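Local coordinates for sensor protein (Bacteroides thetaiotaomicron, PDB 2X7X) that binds beta-D-fructose with this periplasmic domain and, as a hybrid two-component sensor, probably passes the signal on through histidine kinase and transcription-regulating modules, at residues A168-G173 / D197-G202; A191-N196 / V219-L224; D25-E30 / K251-A256. One frame throughout, in Å; residues are numbered along the deposited sequence.

Contact 1: residues A168-G173 / D197-G202. With FRU (beta-D-fructofuranose), chain E.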
loop_
_atom_site.group_PDB
_atom_site.type_symbol
_atom_site.label_atom_id
_atom_site.label_comp_id
_atom_site.label_asym_id
_atom_site.label_seq_id
_atom_site.Cartn_x
_atom_site.Cartn_y
_atom_site.Cartn_z
ATOM N N ALA A 168 -4.558 -4.730 29.900
ATOM C CA ALA A 168 -3.944 -5.938 29.340
ATOM C C ALA A 168 -2.458 -5.741 29.047
ATOM O O ALA A 168 -1.805 -6.586 28.409
ATOM C CB ALA A 168 -4.673 -6.354 28.088
ATOM N N ALA A 169 -1.930 -4.609 29.505
ATOM C CA ALA A 169 -0.494 -4.321 29.423
ATOM C C ALA A 169 0.088 -4.526 28.012
ATOM O O ALA A 169 1.213 -4.983 27.862
ATOM C CB ALA A 169 0.270 -5.151 30.470
ATOM N N TRP A 170 -0.685 -4.174 26.989
ATOM C CA TRP A 170 -0.242 -4.243 25.588
ATOM C C TRP A 170 -0.061 -5.657 25.042
ATOM O O TRP A 170 0.397 -5.830 23.924
ATOM C CB TRP A 170 1.049 -3.442 25.364
ATOM C CG TRP A 170 0.909 -1.983 25.686
ATOM C CD1 TRP A 170 1.555 -1.302 26.675
ATOM C CD2 TRP A 170 0.074 -1.020 25.014
ATOM N NE1 TRP A 170 1.184 0.020 26.664
ATOM C CE2 TRP A 170 0.269 0.222 25.661
ATOM C CE3 TRP A 170 -0.822 -1.091 23.936
ATOM C CZ2 TRP A 170 -0.404 1.398 25.266
ATOM C CZ3 TRP A 170 -1.489 0.081 23.539
ATOM C CH2 TRP A 170 -1.269 1.309 24.207
ATOM N N GLU A 171 -0.425 -6.670 25.806
ATOM C CA GLU A 171 -0.009 -8.005 25.439
ATOM C C GLU A 171 -1.144 -8.990 25.313
ATOM O O GLU A 171 -2.196 -8.799 25.911
ATOM C CB GLU A 171 1.068 -8.522 26.394
ATOM C CG GLU A 171 2.393 -7.744 26.411
ATOM C CD GLU A 171 2.939 -7.389 25.046
ATOM O OE1 GLU A 171 3.448 -6.258 24.906
ATOM O OE2 GLU A 171 2.896 -8.222 24.108
ATOM N N ARG A 172 -0.911 -10.036 24.523
ATOM C CA ARG A 172 -1.909 -11.077 24.220
ATOM C C ARG A 172 -2.251 -11.968 25.423
ATOM O O ARG A 172 -3.395 -12.335 25.622
ATOM C CB ARG A 172 -1.443 -11.883 22.990
ATOM C CG ARG A 172 -1.254 -13.369 23.167
ATOM C CD ARG A 172 -2.347 -14.179 22.513
ATOM N NE ARG A 172 -2.096 -14.311 21.085
ATOM C CZ ARG A 172 -2.696 -15.196 20.286
ATOM N NH1 ARG A 172 -3.592 -16.060 20.769
ATOM N NH2 ARG A 172 -2.389 -15.210 18.992
ATOM N N GLY A 173 -1.242 -12.278 26.231
ATOM C CA GLY A 173 -1.408 -13.066 27.440
ATOM C C GLY A 173 -2.485 -12.557 28.371
ATOM O O GLY A 173 -3.482 -13.233 28.556
ATOM N N ASP A 197 -2.878 -4.717 18.276
ATOM C CA ASP A 197 -3.069 -5.923 17.469
ATOM C C ASP A 197 -2.414 -7.135 18.095
ATOM O O ASP A 197 -2.324 -8.173 17.445
ATOM C CB ASP A 197 -2.483 -5.731 16.068
ATOM C CG ASP A 197 -3.193 -4.659 15.270
ATOM O OD1 ASP A 197 -4.359 -4.320 15.573
ATOM O OD2 ASP A 197 -2.583 -4.149 14.316
ATOM N N ARG A 198 -1.913 -7.004 19.323
ATOM C CA ARG A 198 -1.443 -8.160 20.085
ATOM C C ARG A 198 -2.502 -8.527 21.143
ATOM O O ARG A 198 -2.801 -9.703 21.365
ATOM C CB ARG A 198 -0.089 -7.889 20.729
ATOM C CG ARG A 198 1.082 -7.797 19.730
ATOM C CD ARG A 198 2.475 -7.781 20.430
ATOM N NE ARG A 198 2.598 -6.782 21.517
ATOM C CZ ARG A 198 2.745 -5.469 21.331
ATOM N NH1 ARG A 198 2.772 -4.941 20.106
ATOM N NH2 ARG A 198 2.841 -4.675 22.387
ATOM N N ILE A 199 -3.086 -7.512 21.778
ATOM C CA ILE A 199 -4.258 -7.720 22.610
ATOM C C ILE A 199 -5.374 -8.418 21.802
ATOM O O ILE A 199 -5.980 -9.396 22.266
ATOM C CB ILE A 199 -4.735 -6.384 23.232
ATOM C CG1 ILE A 199 -3.729 -5.919 24.294
ATOM C CG2 ILE A 199 -6.084 -6.522 23.864
ATOM C CD1 ILE A 199 -3.740 -4.431 24.592
ATOM N N ALA A 200 -5.604 -7.942 20.585
ATOM C CA ALA A 200 -6.758 -8.376 19.785
ATOM C C ALA A 200 -6.881 -9.890 19.539
ATOM O O ALA A 200 -7.921 -10.472 19.848
ATOM C CB ALA A 200 -6.845 -7.588 18.484
ATOM N N PRO A 201 -5.829 -10.539 19.002
ATOM C CA PRO A 201 -5.962 -12.000 18.794
ATOM C C PRO A 201 -6.164 -12.806 20.092
ATOM O O PRO A 201 -6.702 -13.922 20.057
ATOM C CB PRO A 201 -4.648 -12.403 18.112
ATOM C CG PRO A 201 -3.719 -11.225 18.281
ATOM C CD PRO A 201 -4.546 -10.008 18.510
ATOM N N GLY A 202 -5.753 -12.238 21.220
ATOM C CA GLY A 202 -5.882 -12.909 22.492
ATOM C C GLY A 202 -7.327 -12.945 22.919
ATOM O O GLY A 202 -7.824 -13.970 23.388
HETATM C C1 FRU E . 4.541 -1.308 20.624
HETATM C C2 FRU E . 3.177 -0.999 21.214
HETATM C C3 FRU E . 2.088 -0.939 20.146
HETATM C C4 FRU E . 1.227 0.210 20.632
HETATM C C5 FRU E . 2.289 1.170 21.151
HETATM C C6 FRU E . 1.801 2.187 22.181
HETATM O O1 FRU E . 5.434 -1.703 21.662
HETATM O O2 FRU E . 2.891 -1.968 22.228
HETATM O O3 FRU E . 1.380 -2.178 19.997
HETATM O O4 FRU E . 0.411 0.771 19.598
HETATM O O5 FRU E . 3.223 0.299 21.794
HETATM O O6 FRU E . 2.868 3.107 22.490
#
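R172 and I199 bring the two backbones to 4.4 Å between their CA atoms, close to the N-terminal ends of helices 172-185 and 199-209. Before R172 the chain makes a type I' turn from A168 to E171, closed by the backbone bond from E171 N to A168 O, and E171 takes the N-cap position. E171 and R198 then run side by side, pointing the same way, with carboxylate and guanidinium planes 23° apart. The grip is side-on: R198 NE gives its hydrogen to E171 OE2 at 3.0 Å, on the syn side though tilted out of the carboxylate plane. R198 NH2 binds E171 OE1, also at 3.0 Å, but comes from above that plane. The bend at chi3 of R198 (-51°) brings NE round to the acid. With one edge of the guanidinium held in this way, its rotation is fixed, and NH2 also makes a nearly straight bond to FRU O2 of 2.7 Å. NH1 adds a weak one to FRU O3. NE thus faces the acid, NH1 the sugar, and NH2 is shared between them. W170 works on the sugar differently: its six-membered ring carries FRU C6 over one face, near the rim, 3.8 Å from CH2. Behind it, I199 CD1 packs on W170 CA at 3.6 Å, and I199 CG1 touches A168 CB. Farther from the sugar, R172 lays one face of its guanidinium over P201 CB, 3.7 Å from NH2, while E176 pairs with its NH1. An aromatic ring on the sugar and charged side chains bonding its hydroxyls, here W170 and R198 of the fructose pocket, are found in the interlobe cleft of periplasmic sugar-binding proteins.

Contact 2: residues A191-N196 / V219-L224; sequences AVYAHN and VGIDAL. With FRU (beta-D-fructofuranose), chain E.
Y193 and V219 face each other as a parallel bridge, their CA atoms 5.1 Å apart, in the beta-alpha-beta unit that runs from strand 191-194 through helix 199-209 to strand 217-220. The tight part of the contact is here. V219 N bonds to V192 O at 3.0 Å, and V219 O takes the N-H of A194 at 2.8 Å. One residue of the second strand therefore pairs with two of the first, as parallel strands require. A side-chain bridge leads from this part to the looser end: I221 CD1 meets the Y193 ring at its edge, in plane, 3.9 Å from CE1. H195 CD2 lies over one face of the same ring, and the phenol OH bonds onward to R146 O. Past A194 the backbones no longer share N-H...O bonds. The link becomes looser, a CA-H...O contact from G220 CA to A194 O and another from N196 CA to I221 O, while I221 packs its CB against H195 O. This looser end, where the chain turns a corner at I221, faces the fructose in the cleft rather than the core of the sheet. N196 and D222 run out side by side toward the sugar, amide and carboxylate planes 60° apart. N196 holds CG in the crowded position between its backbone N and C (chi1 75°); its OD1 accepts I199 N, while ND2 also bonds to W170 O. Both side chains meet on one hydroxyl: FRU O3 accepts from N196 ND2 at 2.8 Å and donates to D222 OD2, a bond modelled so short that its exact length is doubtful. The other carboxylate oxygen, D222 OD1, receives the hydrogen of FRU O4 at 2.5 Å.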
loop_
_atom_site.group_PDB
_atom_site.type_symbol
_atom_site.label_atom_id
_atom_site.label_comp_id
_atom_site.label_asym_id
_atom_site.label_seq_id
_atom_site.Cartn_x
_atom_site.Cartn_y
_atom_site.Cartn_z
ATOM N N ALA A 191 -18.943 -6.122 20.816
ATOM C CA ALA A 191 -17.683 -5.582 20.311
ATOM C C ALA A 191 -16.562 -5.613 21.318
ATOM O O ALA A 191 -16.756 -5.342 22.505
ATOM C CB ALA A 191 -17.867 -4.153 19.800
ATOM N N VAL A 192 -15.372 -5.912 20.813
ATOM C CA VAL A 192 -14.146 -5.835 21.598
ATOM C C VAL A 192 -13.302 -4.710 21.028
ATOM O O VAL A 192 -13.018 -4.685 19.830
ATOM C CB VAL A 192 -13.369 -7.197 21.560
ATOM C CG1 VAL A 192 -12.109 -7.153 22.415
ATOM C CG2 VAL A 192 -14.289 -8.310 22.024
ATOM N N TYR A 193 -12.929 -3.774 21.887
ATOM C CA TYR A 193 -11.969 -2.734 21.538
ATOM C C TYR A 193 -10.670 -3.097 22.211
ATOM O O TYR A 193 -10.580 -3.058 23.437
ATOM C CB TYR A 193 -12.448 -1.382 22.049
ATOM C CG TYR A 193 -11.473 -0.219 21.907
ATOM C CD1 TYR A 193 -10.411 -0.244 20.976
ATOM C CD2 TYR A 193 -11.647 0.932 22.681
ATOM C CE1 TYR A 193 -9.542 0.840 20.847
ATOM C CE2 TYR A 193 -10.792 2.016 22.563
ATOM C CZ TYR A 193 -9.749 1.977 21.655
ATOM O OH TYR A 193 -8.929 3.079 21.571
ATOM N N ALA A 194 -9.671 -3.453 21.406
ATOM C CA ALA A 194 -8.357 -3.824 21.910
ATOM C C ALA A 194 -7.376 -2.725 21.540
ATOM O O ALA A 194 -7.363 -2.268 20.396
ATOM C CB ALA A 194 -7.933 -5.145 21.298
ATOM N N HIS A 195 -6.555 -2.301 22.497
ATOM C CA HIS A 195 -5.637 -1.166 22.279
ATOM C C HIS A 195 -4.486 -1.475 21.329
ATOM O O HIS A 195 -3.867 -0.559 20.797
ATOM C CB HIS A 195 -5.113 -0.594 23.607
ATOM C CG HIS A 195 -6.101 0.275 24.336
ATOM N ND1 HIS A 195 -5.716 1.203 25.288
ATOM C CD2 HIS A 195 -7.450 0.366 24.246
ATOM C CE1 HIS A 195 -6.786 1.821 25.753
ATOM N NE2 HIS A 195 -7.851 1.325 25.144
ATOM N N ASN A 196 -4.182 -2.751 21.112
ATOM C CA ASN A 196 -3.297 -3.091 20.002
ATOM C C ASN A 196 -3.611 -4.424 19.349
ATOM O O ASN A 196 -4.479 -5.165 19.815
ATOM C CB ASN A 196 -1.810 -2.961 20.370
ATOM C CG ASN A 196 -1.295 -4.102 21.252
ATOM O OD1 ASN A 196 -2.030 -5.025 21.659
ATOM N ND2 ASN A 196 -0.004 -4.040 21.548
ATOM N N VAL A 219 -11.838 -4.970 17.133
ATOM C CA VAL A 219 -11.082 -3.811 16.644
ATOM C C VAL A 219 -9.777 -3.631 17.405
ATOM O O VAL A 219 -9.750 -3.701 18.632
ATOM C CB VAL A 219 -11.922 -2.508 16.661
ATOM C CG1 VAL A 219 -11.163 -1.400 15.985
ATOM C CG2 VAL A 219 -13.268 -2.726 15.957
ATOM N N GLY A 220 -8.691 -3.429 16.665
ATOM C CA GLY A 220 -7.370 -3.262 17.266
ATOM C C GLY A 220 -6.673 -2.029 16.729
ATOM O O GLY A 220 -7.257 -1.272 15.952
ATOM N N ILE A 221 -5.434 -1.809 17.155
ATOM C CA ILE A 221 -4.648 -0.670 16.689
ATOM C C ILE A 221 -3.247 -1.162 16.357
ATOM O O ILE A 221 -2.737 -2.054 17.030
ATOM C CB ILE A 221 -4.577 0.454 17.747
ATOM C CG1 ILE A 221 -5.980 0.950 18.104
ATOM C CG2 ILE A 221 -3.756 1.630 17.232
ATOM C CD1 ILE A 221 -6.065 1.793 19.365
ATOM N N ASP A 222 -2.664 -0.604 15.292
ATOM C CA ASP A 222 -1.248 -0.760 14.914
ATOM C C ASP A 222 -1.160 -0.972 13.415
ATOM O O ASP A 222 -0.455 -0.228 12.719
ATOM C CB ASP A 222 -0.528 -1.892 15.657
ATOM C CG ASP A 222 0.002 -1.474 17.029
ATOM O OD1 ASP A 222 0.130 -0.270 17.323
ATOM O OD2 ASP A 222 0.289 -2.381 17.834
ATOM N N ALA A 223 -1.883 -1.985 12.927
ATOM C CA ALA A 223 -1.966 -2.304 11.491
ATOM C C ALA A 223 -0.619 -2.534 10.793
ATOM O O ALA A 223 -0.389 -2.000 9.712
ATOM C CB ALA A 223 -2.779 -1.223 10.741
ATOM N N LEU A 224 0.262 -3.317 11.408
ATOM C CA LEU A 224 1.550 -3.682 10.783
ATOM C C LEU A 224 1.350 -4.703 9.665
ATOM O O LEU A 224 0.449 -5.538 9.748
ATOM C CB LEU A 224 2.508 -4.283 11.820
ATOM C CG LEU A 224 3.045 -3.429 12.973
ATOM C CD1 LEU A 224 3.761 -4.289 14.027
ATOM C CD2 LEU A 224 3.970 -2.347 12.444
HETATM C C1 FRU E . 4.541 -1.308 20.624
HETATM C C2 FRU E . 3.177 -0.999 21.214
HETATM C C3 FRU E . 2.088 -0.939 20.146
HETATM C C4 FRU E . 1.227 0.210 20.632
HETATM C C5 FRU E . 2.289 1.170 21.151
HETATM C C6 FRU E . 1.801 2.187 22.181
HETATM O O1 FRU E . 5.434 -1.703 21.662
HETATM O O2 FRU E . 2.891 -1.968 22.228
HETATM O O3 FRU E . 1.380 -2.178 19.997
HETATM O O4 FRU E . 0.411 0.771 19.598
HETATM O O5 FRU E . 3.223 0.299 21.794
HETATM O O6 FRU E . 2.868 3.107 22.490
#

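Contact 3: residues D25-E30 / K251-A256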
loop_
_atom_site.group_PDB
_atom_site.type_symbol
_atom_site.label_atom_id
_atom_site.label_comp_id
_atom_site.label_asym_id
_atom_site.label_seq_id
_atom_site.Cartn_x
_atom_site.Cartn_y
_atom_site.Cartn_z
ATOM N N ASP A 25 14.651 -0.745 12.917
ATOM C CA ASP A 25 15.187 -0.989 11.580
ATOM C C ASP A 25 15.027 0.208 10.669
ATOM O O ASP A 25 15.874 0.433 9.816
ATOM C CB ASP A 25 14.513 -2.190 10.916
ATOM C CG ASP A 25 14.843 -3.510 11.592
ATOM O OD1 ASP A 25 14.247 -4.523 11.174
ATOM O OD2 ASP A 25 15.671 -3.553 12.533
ATOM N N GLU A 26 13.946 0.965 10.834
ATOM C CA GLU A 26 13.721 2.171 10.024
ATOM C C GLU A 26 14.691 3.292 10.395
ATOM O O GLU A 26 15.040 4.117 9.557
ATOM C CB GLU A 26 12.274 2.674 10.152
ATOM C CG GLU A 26 11.281 2.090 9.155
ATOM C CD GLU A 26 9.816 2.343 9.522
ATOM O OE1 GLU A 26 8.943 2.050 8.683
ATOM O OE2 GLU A 26 9.514 2.831 10.633
ATOM N N ILE A 27 15.104 3.317 11.658
ATOM C CA ILE A 27 16.017 4.335 12.162
ATOM C C ILE A 27 17.425 4.031 11.657
ATOM O O ILE A 27 18.030 4.848 10.954
ATOM C CB ILE A 27 15.976 4.416 13.711
ATOM C CG1 ILE A 27 14.659 5.044 14.170
ATOM C CG2 ILE A 27 17.167 5.206 14.252
ATOM C CD1 ILE A 27 14.273 4.678 15.594
ATOM N N LEU A 28 17.916 2.841 11.999
ATOM C CA LEU A 28 19.190 2.337 11.496
ATOM C C LEU A 28 19.316 2.475 9.968
ATOM O O LEU A 28 20.369 2.873 9.466
ATOM C CB LEU A 28 19.404 0.877 11.927
ATOM C CG LEU A 28 19.371 0.551 13.424
ATOM C CD1 LEU A 28 19.265 -0.948 13.650
ATOM C CD2 LEU A 28 20.580 1.114 14.162
ATOM N N ARG A 29 18.248 2.167 9.235
ATOM C CA ARG A 29 18.282 2.259 7.777
ATOM C C ARG A 29 18.491 3.702 7.326
ATOM O O ARG A 29 19.189 3.958 6.338
ATOM C CB ARG A 29 17.015 1.680 7.146
ATOM C CG ARG A 29 17.055 1.646 5.622
ATOM C CD ARG A 29 15.696 1.358 4.983
ATOM N NE ARG A 29 15.195 0.054 5.399
ATOM C CZ ARG A 29 14.034 -0.140 6.015
ATOM N NH1 ARG A 29 13.682 -1.369 6.366
ATOM N NH2 ARG A 29 13.222 0.888 6.266
ATOM N N GLU A 30 17.893 4.642 8.049
ATOM C CA GLU A 30 18.057 6.054 7.725
ATOM C C GLU A 30 19.431 6.577 8.176
ATOM O O GLU A 30 19.930 7.563 7.632
ATOM C CB GLU A 30 16.922 6.886 8.328
ATOM C CG GLU A 30 16.748 8.274 7.721
ATOM C CD GLU A 30 16.215 8.235 6.307
ATOM O OE1 GLU A 30 15.579 7.221 5.925
ATOM O OE2 GLU A 30 16.437 9.220 5.570
ATOM N N LYS A 251 11.494 9.406 9.742
ATOM C CA LYS A 251 11.155 10.779 10.115
ATOM C C LYS A 251 11.659 11.111 11.518
ATOM O O LYS A 251 11.843 12.282 11.851
ATOM C CB LYS A 251 9.649 11.035 9.997
ATOM C CG LYS A 251 9.142 11.280 8.564
ATOM C CD LYS A 251 7.693 11.783 8.586
ATOM C CE LYS A 251 6.984 11.596 7.242
ATOM N NZ LYS A 251 7.399 12.626 6.257
ATOM N N VAL A 252 11.875 10.074 12.327
ATOM C CA VAL A 252 12.433 10.226 13.666
ATOM C C VAL A 252 13.891 10.628 13.555
ATOM O O VAL A 252 14.316 11.577 14.204
ATOM C CB VAL A 252 12.301 8.930 14.505
ATOM C CG1 VAL A 252 13.150 8.994 15.766
ATOM C CG2 VAL A 252 10.860 8.684 14.872
ATOM N N LEU A 253 14.651 9.920 12.725
ATOM C CA LEU A 253 16.052 10.254 12.526
ATOM C C LEU A 253 16.270 11.608 11.846
ATOM O O LEU A 253 17.187 12.340 12.221
ATOM C CB LEU A 253 16.794 9.160 11.772
ATOM C CG LEU A 253 18.316 9.293 11.959
ATOM C CD1 LEU A 253 18.734 9.035 13.412
ATOM C CD2 LEU A 253 19.062 8.375 11.035
ATOM N N GLN A 254 15.439 11.937 10.860
ATOM C CA GLN A 254 15.528 13.232 10.198
ATOM C C GLN A 254 15.381 14.363 11.195
ATOM O O GLN A 254 15.997 15.420 11.045
ATOM C CB GLN A 254 14.473 13.370 9.108
ATOM C CG GLN A 254 15.023 13.259 7.698
ATOM C CD GLN A 254 14.280 12.219 6.877
ATOM O OE1 GLN A 254 14.776 11.104 6.690
ATOM N NE2 GLN A 254 13.079 12.563 6.407
ATOM N N LEU A 255 14.561 14.129 12.212
ATOM C CA LEU A 255 14.353 15.091 13.277
ATOM C C LEU A 255 15.628 15.201 14.109
ATOM O O LEU A 255 16.105 16.306 14.361
ATOM C CB LEU A 255 13.164 14.665 14.142
ATOM C CG LEU A 255 12.655 15.544 15.285
ATOM C CD1 LEU A 255 12.227 16.930 14.802
ATOM C CD2 LEU A 255 11.499 14.833 15.983
ATOM N N ALA A 256 16.177 14.058 14.514
ATOM C CA ALA A 256 17.446 14.017 15.229
ATOM C C ALA A 256 18.523 14.811 14.477
ATOM O O ALA A 256 19.161 15.699 15.051
ATOM C CB ALA A 256 17.891 12.574 15.458
#
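L253 lays its CD2 methyl over the last turn of segment 25-30, 3.4 Å from E30 C and 3.8 Å from E30 CB. This is helix-on-helix packing on one face of the parallel six-stranded sheet of the periplasmic binding protein fold: helix 18-31 reaches strand 38-43 through I27 and L28, and helix 249-260 lies on strands 65-68, 90-93 and 104-108 through V252, L255 and A256. The two short axes approach to 8.8 Å and cross at -49°, both running in broadly the same sense. The contact is small and centred on I27 and L253, the residues whose CA atoms come nearest each other. L253 reaches both ends of the opposing turn: CD1 meets I27 CG2, while CD2 lies against I27 O and E30. Its CG lies anti to the backbone N (chi1 -162°), which carries the branch across to the other helix. E30 brings CB and CG down beside L253, then bends at chi2 (70°), so that CD swings to the Q254 side. There the carboxylate and the end of Q254 come close, but the amide of Q254 is probably turned over in the model, so the nature of that meeting stays doubtful. The better-defined partner of the acid is K297 of the second subunit, which forms a salt bridge with E30 OE1, so this edge of the helix pair also takes part in the dimer. At the other end of segment 25-30, E26 OE2 accepts hydrogen bonds from T247 and G249, at the start of helix 249-260. Between the helices, on the sheet side, the side chains that meet are apolar: I27 CG2 and L253 CD1 are 4.2 Å apart, and I27 CD1 lies 4.5 Å from V252 CG1.

Overall arrangement
Contacts 1 and 2 are neighbouring parts of one sugar site. Their centres are 9 Å apart, their segments alternate along the chain, and both touch the fructose. They are also bonded directly, D197 OD2 of contact 1 lying 2.7 Å from A223 N of contact 2. Contact 3 belongs to the other lobe, on the opposite side of the chain's centre, about 27 Å from contact 1 and 26 Å from contact 2 between centres. Its two helices enclose both in sequence. Its V252 side chain stays about 12 Å from the fructose, whose partners D17, R20, D94 and R95 come from that lobe, while R146 is on the lobe of contacts 1 and 2.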